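Local coordinates for E2A dna-binding protein (Human adenovirus 5, PDB 2WB0) that binds single-stranded DNA and, by forming multimers, unwinds the template without ATP during elongation in viral strand-displacement replication, at residues Ala77-Phe82 with Ser312-Asn317; Asn175-Lys180 with Leu235-Pro240. One frame throughout, in Å; residues are numbered along the deposited sequence.

Contact 1 of 2, residues Ala77-Phe82 with Ser312-Asn317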
loop_
_atom_site.group_PDB
_atom_site.type_symbol
_atom_site.label_atom_id
_atom_site.label_comp_id
_atom_site.label_asym_id
_atom_site.label_seq_id
_atom_site.Cartn_x
_atom_site.Cartn_y
_atom_site.Cartn_z
ATOM N N ALA A 77 1.906 -7.186 14.166
ATOM C CA ALA A 77 3.096 -7.893 13.792
ATOM C C ALA A 77 4.158 -7.865 14.902
ATOM O O ALA A 77 4.927 -8.844 15.067
ATOM C CB ALA A 77 3.657 -7.297 12.498
ATOM N N TYR A 78 4.245 -6.732 15.601
ATOM C CA TYR A 78 5.271 -6.606 16.679
ATOM C C TYR A 78 4.896 -7.482 17.871
ATOM O O TYR A 78 5.760 -8.158 18.452
ATOM C CB TYR A 78 5.477 -5.135 17.074
ATOM C CG TYR A 78 6.453 -4.484 16.115
ATOM C CD1 TYR A 78 7.809 -4.892 16.070
ATOM C CD2 TYR A 78 6.049 -3.461 15.283
ATOM C CE1 TYR A 78 8.735 -4.313 15.162
ATOM C CE2 TYR A 78 6.973 -2.853 14.352
ATOM C CZ TYR A 78 8.294 -3.307 14.284
ATOM O OH TYR A 78 9.164 -2.766 13.405
ATOM N N LEU A 79 3.618 -7.533 18.178
ATOM C CA LEU A 79 3.119 -8.384 19.253
ATOM C C LEU A 79 3.346 -9.860 18.964
ATOM O O LEU A 79 3.866 -10.591 19.815
ATOM C CB LEU A 79 1.626 -8.133 19.435
ATOM C CG LEU A 79 0.897 -7.460 20.568
ATOM C CD1 LEU A 79 1.702 -6.981 21.839
ATOM C CD2 LEU A 79 -0.020 -6.415 20.030
ATOM N N GLN A 80 3.045 -10.293 17.737
ATOM C CA GLN A 80 3.338 -11.658 17.313
ATOM C C GLN A 80 4.840 -11.970 17.400
ATOM O O GLN A 80 5.237 -13.019 17.957
ATOM C CB GLN A 80 2.816 -11.874 15.879
ATOM C CG GLN A 80 1.304 -11.965 15.850
ATOM C CD GLN A 80 0.772 -12.276 14.415
ATOM O OE1 GLN A 80 1.550 -12.461 13.482
ATOM N NE2 GLN A 80 -0.550 -12.320 14.269
ATOM N N SER A 81 5.682 -11.086 16.844
ATOM C CA SER A 81 7.121 -11.225 16.975
ATOM C C SER A 81 7.574 -11.286 18.453
ATOM O O SER A 81 8.323 -12.178 18.791
ATOM C CB SER A 81 7.898 -10.161 16.168
ATOM O OG SER A 81 7.487 -10.146 14.765
ATOM N N PHE A 82 7.087 -10.382 19.310
ATOM C CA PHE A 82 7.458 -10.349 20.733
ATOM C C PHE A 82 7.192 -11.729 21.367
ATOM O O PHE A 82 8.088 -12.352 22.015
ATOM C CB PHE A 82 6.654 -9.293 21.462
ATOM C CG PHE A 82 6.775 -9.330 22.973
ATOM C CD1 PHE A 82 7.951 -8.888 23.610
ATOM C CD2 PHE A 82 5.687 -9.645 23.755
ATOM C CE1 PHE A 82 8.050 -8.876 24.998
ATOM C CE2 PHE A 82 5.770 -9.632 25.179
ATOM C CZ PHE A 82 6.952 -9.241 25.793
ATOM N N SER A 312 7.548 3.781 17.602
ATOM C CA SER A 312 7.527 4.712 18.727
ATOM C C SER A 312 6.617 4.283 19.868
ATOM O O SER A 312 7.026 4.295 21.023
ATOM C CB SER A 312 7.183 6.151 18.299
ATOM O OG SER A 312 8.272 6.648 17.552
ATOM N N LEU A 313 5.391 3.917 19.542
ATOM C CA LEU A 313 4.398 3.437 20.512
ATOM C C LEU A 313 4.931 2.239 21.245
ATOM O O LEU A 313 4.754 2.141 22.498
ATOM C CB LEU A 313 3.073 3.060 19.788
ATOM C CG LEU A 313 1.923 2.300 20.461
ATOM C CD1 LEU A 313 1.623 2.769 21.879
ATOM C CD2 LEU A 313 0.598 2.465 19.538
ATOM N N TRP A 314 5.547 1.319 20.483
ATOM C CA TRP A 314 6.102 0.101 21.028
ATOM C C TRP A 314 7.196 0.476 22.095
ATOM O O TRP A 314 7.198 -0.053 23.226
ATOM C CB TRP A 314 6.714 -0.770 19.929
ATOM C CG TRP A 314 7.179 -2.071 20.493
ATOM C CD1 TRP A 314 8.454 -2.392 20.940
ATOM C CD2 TRP A 314 6.370 -3.218 20.721
ATOM N NE1 TRP A 314 8.463 -3.689 21.463
ATOM C CE2 TRP A 314 7.197 -4.214 21.337
ATOM C CE3 TRP A 314 5.019 -3.507 20.479
ATOM C CZ2 TRP A 314 6.716 -5.484 21.664
ATOM C CZ3 TRP A 314 4.538 -4.773 20.830
ATOM C CH2 TRP A 314 5.388 -5.747 21.402
ATOM N N SER A 315 8.059 1.434 21.729
ATOM C CA SER A 315 9.203 1.871 22.561
ATOM C C SER A 315 8.735 2.510 23.857
ATOM O O SER A 315 9.484 2.526 24.849
ATOM C CB SER A 315 10.101 2.878 21.809
ATOM O OG SER A 315 9.499 4.189 21.808
ATOM N N GLU A 316 7.516 3.056 23.867
ATOM C CA GLU A 316 6.962 3.623 25.069
ATOM C C GLU A 316 6.367 2.527 25.953
ATOM O O GLU A 316 5.926 2.814 27.059
ATOM C CB GLU A 316 5.898 4.701 24.782
ATOM C CG GLU A 316 6.469 5.919 24.010
ATOM C CD GLU A 316 5.434 6.924 23.550
ATOM O OE1 GLU A 316 4.240 6.826 23.905
ATOM O OE2 GLU A 316 5.846 7.857 22.823
ATOM N N ASN A 317 6.394 1.281 25.486
ATOM C CA ASN A 317 5.757 0.198 26.267
ATOM C C ASN A 317 6.605 -1.003 26.545
ATOM O O ASN A 317 6.297 -1.759 27.461
ATOM C CB ASN A 317 4.467 -0.227 25.598
ATOM C CG ASN A 317 3.445 0.826 25.662
ATOM O OD1 ASN A 317 3.281 1.634 24.746
ATOM N ND2 ASN A 317 2.744 0.857 26.734
#

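Contact 2 of 2, residues Asn175-Lys180 with Leu235-Pro240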
loop_
_atom_site.group_PDB
_atom_site.type_symbol
_atom_site.label_atom_id
_atom_site.label_comp_id
_atom_site.label_asym_id
_atom_site.label_seq_id
_atom_site.Cartn_x
_atom_site.Cartn_y
_atom_site.Cartn_z
ATOM N N ASN A 175 -4.543 0.794 -20.527
ATOM C CA ASN A 175 -5.390 0.650 -19.322
ATOM C C ASN A 175 -6.369 -0.532 -19.421
ATOM O O ASN A 175 -7.382 -0.593 -18.692
ATOM C CB ASN A 175 -6.107 1.945 -18.914
ATOM C CG ASN A 175 -6.407 2.019 -17.416
ATOM O OD1 ASN A 175 -5.864 1.277 -16.597
ATOM N ND2 ASN A 175 -7.332 2.894 -17.061
ATOM N N GLN A 176 -6.028 -1.490 -20.281
ATOM C CA GLN A 176 -6.707 -2.756 -20.235
ATOM C C GLN A 176 -5.671 -3.783 -19.887
ATOM O O GLN A 176 -4.476 -3.616 -20.212
ATOM C CB GLN A 176 -7.423 -3.059 -21.530
ATOM C CG GLN A 176 -8.596 -2.092 -21.710
ATOM C CD GLN A 176 -9.438 -2.396 -22.959
ATOM O OE1 GLN A 176 -9.330 -3.507 -23.575
ATOM N NE2 GLN A 176 -10.231 -1.392 -23.382
ATOM N N PHE A 177 -6.103 -4.813 -19.185
ATOM C CA PHE A 177 -5.145 -5.736 -18.638
ATOM C C PHE A 177 -5.360 -7.155 -19.155
ATOM O O PHE A 177 -6.483 -7.672 -19.155
ATOM C CB PHE A 177 -5.204 -5.653 -17.120
ATOM C CG PHE A 177 -5.068 -4.253 -16.572
ATOM C CD1 PHE A 177 -3.796 -3.703 -16.363
ATOM C CD2 PHE A 177 -6.208 -3.469 -16.265
ATOM C CE1 PHE A 177 -3.645 -2.399 -15.818
ATOM C CE2 PHE A 177 -6.064 -2.154 -15.745
ATOM C CZ PHE A 177 -4.784 -1.633 -15.519
ATOM N N SER A 178 -4.279 -7.765 -19.601
ATOM C CA SER A 178 -4.283 -9.168 -20.027
ATOM C C SER A 178 -4.292 -10.109 -18.825
ATOM O O SER A 178 -3.994 -9.684 -17.693
ATOM C CB SER A 178 -3.023 -9.429 -20.866
ATOM O OG SER A 178 -1.882 -9.661 -20.031
ATOM N N GLY A 179 -4.519 -11.409 -19.092
ATOM C CA GLY A 179 -4.467 -12.466 -18.070
ATOM C C GLY A 179 -3.070 -12.699 -17.507
ATOM O O GLY A 179 -2.889 -13.430 -16.545
ATOM N N LYS A 180 -2.066 -12.060 -18.097
ATOM C CA LYS A 180 -0.706 -12.189 -17.556
ATOM C C LYS A 180 -0.213 -10.891 -16.933
ATOM O O LYS A 180 0.957 -10.807 -16.518
ATOM C CB LYS A 180 0.253 -12.588 -18.663
ATOM C CG LYS A 180 0.013 -14.066 -19.151
ATOM C CD LYS A 180 0.952 -14.377 -20.305
ATOM C CE LYS A 180 0.736 -15.834 -20.837
ATOM N NZ LYS A 180 0.697 -16.780 -19.669
ATOM N N LEU A 235 -12.302 -10.945 -9.333
ATOM C CA LEU A 235 -11.597 -10.796 -10.602
ATOM C C LEU A 235 -10.838 -9.477 -10.602
ATOM O O LEU A 235 -10.978 -8.678 -9.678
ATOM C CB LEU A 235 -12.641 -10.798 -11.717
ATOM C CG LEU A 235 -13.048 -12.086 -12.462
ATOM C CD1 LEU A 235 -12.337 -13.360 -12.042
ATOM C CD2 LEU A 235 -14.495 -12.206 -12.391
ATOM N N GLY A 236 -10.043 -9.221 -11.634
ATOM C CA GLY A 236 -9.297 -7.938 -11.720
ATOM C C GLY A 236 -7.994 -7.979 -10.945
ATOM O O GLY A 236 -7.347 -9.051 -10.788
ATOM N N ARG A 237 -7.607 -6.821 -10.430
ATOM C CA ARG A 237 -6.250 -6.707 -9.859
ATOM C C ARG A 237 -6.264 -7.404 -8.487
ATOM O O ARG A 237 -7.286 -7.378 -7.848
ATOM C CB ARG A 237 -5.937 -5.218 -9.718
ATOM C CG ARG A 237 -4.535 -4.912 -9.097
ATOM C CD ARG A 237 -4.327 -3.372 -8.990
ATOM N NE ARG A 237 -4.372 -2.713 -10.301
ATOM C CZ ARG A 237 -5.417 -2.089 -10.891
ATOM N NH1 ARG A 237 -6.632 -1.985 -10.335
ATOM N NH2 ARG A 237 -5.231 -1.547 -12.109
ATOM N N GLN A 238 -5.145 -8.012 -8.077
ATOM C CA GLN A 238 -5.058 -8.868 -6.869
ATOM C C GLN A 238 -4.222 -8.259 -5.755
ATOM O O GLN A 238 -3.909 -8.911 -4.745
ATOM C CB GLN A 238 -4.476 -10.212 -7.281
ATOM C CG GLN A 238 -5.396 -10.916 -8.339
ATOM C CD GLN A 238 -6.751 -11.205 -7.813
ATOM O OE1 GLN A 238 -6.881 -11.922 -6.823
ATOM N NE2 GLN A 238 -7.779 -10.650 -8.435
ATOM N N LEU A 239 -3.855 -6.991 -5.901
ATOM C CA LEU A 239 -3.226 -6.254 -4.827
ATOM C C LEU A 239 -3.657 -4.822 -4.936
ATOM O O LEU A 239 -4.089 -4.366 -5.977
ATOM C CB LEU A 239 -1.649 -6.254 -4.924
ATOM C CG LEU A 239 -0.986 -7.604 -5.208
ATOM C CD1 LEU A 239 0.277 -7.521 -6.110
ATOM C CD2 LEU A 239 -0.661 -8.196 -3.799
ATOM N N PRO A 240 -3.526 -4.063 -3.850
ATOM C CA PRO A 240 -3.953 -2.654 -3.874
ATOM C C PRO A 240 -3.406 -1.848 -5.064
ATOM O O PRO A 240 -2.171 -1.931 -5.386
ATOM C CB PRO A 240 -3.374 -2.122 -2.530
ATOM C CG PRO A 240 -3.707 -3.315 -1.596
ATOM C CD PRO A 240 -3.283 -4.531 -2.486
#

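Contact 1 of 2, residues Ala77-Phe82 with Ser312-Asn317
With chi1 at -175°, the W314 indole extends opposite the backbone N and reaches from helix 300-315 to helix 64-83. There it meets Y78, L79 and F82. The Y78 side chain starts toward W314, but with chi1 at -84° its phenol swings away, leaving CB over one face of the indole. Y78 CB makes a CH-pi contact there, 4.1 Å from the centroid of the W314 six-membered ring. L79 comes in at the edge, with CD1 3.7 Å from W314 CZ3. The far corner of the indole reaches F82, whose CB is 3.8 Å from W314 CH2. The W314 edge is turned toward the F82 face in an offset edge-to-face pair, planes at 67°. The polar ends of W314 and Y78 are satisfied outside the two segments. W314 NE1 hydrogen-bonds to E320 O, and Y78 OH hydrogen-bonds to R311 NE. F318 stacks on W314, and L79 and F82 also touch A14 of helix 7-21. The three aromatic residues Y78, F82 and W314 form an aromatic cluster, through which the last helix of the chain packs on the N-terminal all-alpha region, away from both zinc sites.

Contact 2 of 2, residues Asn175-Lys180 with Leu235-Pro240
F177 and R237 alone make the contact, and it is small: 60 Å² is buried over both sides. The tight point is R237 NH2 against F177 CZ at 3.4 Å, with F177 CE2 next at 3.8 Å. The guanidinium comes to the far end of the phenyl ring obliquely. The two planes stand almost perpendicular, 86° apart. R237 runs straight through its first two torsions and then bends at chi3 (-61°), which turns the guanidinium to the ring. Backbone carbonyls hold the group there: NH1 bonds to C278 O and NH2 to G183 O. The charged end is therefore fixed by polar partners while NH2 also touches the far end of the F177 ring. Both segments are loops of the zinc-binding regions. 175-180 leads into strand 185-186, and the F177 side chain lies about 8 Å from a zinc ion and about 6 Å from that of the zinc ligand C166. Y337 stacks on the F177 ring, and F185 also touches it. Toward K180 the loops separate, and that exposed side chain stays far from 235-240. N175, at the other end, is exposed too and makes no contact with 235-240. Each loop has bonds of its own. S178 OG accepts from K180 N at 3.1 Å in an ST turn. Q238 NE2 donates almost straight to G236 O at 2.9 Å, from above the carbonyl plane.

Overall arrangement
Contacts 1 and 2 lie on opposite sides of the chain's centre. Their centres are 35 Å apart, and their nearest atoms about 16 Å, so they do not touch. In chain order, 77-82 comes first, then both segments of contact 2, then 312-317. Contact 1 therefore spans contact 2 in sequence. They share no helix or strand. Contact 1 joins helix 64-83 to helix 300-315, bringing the all-alpha region together with the second zinc-binding region. Contact 2 joins loops of the first and second zinc-binding regions. The second zinc-binding region thus takes part in both contacts, touching the all-alpha region in one and the first zinc-binding region in the other.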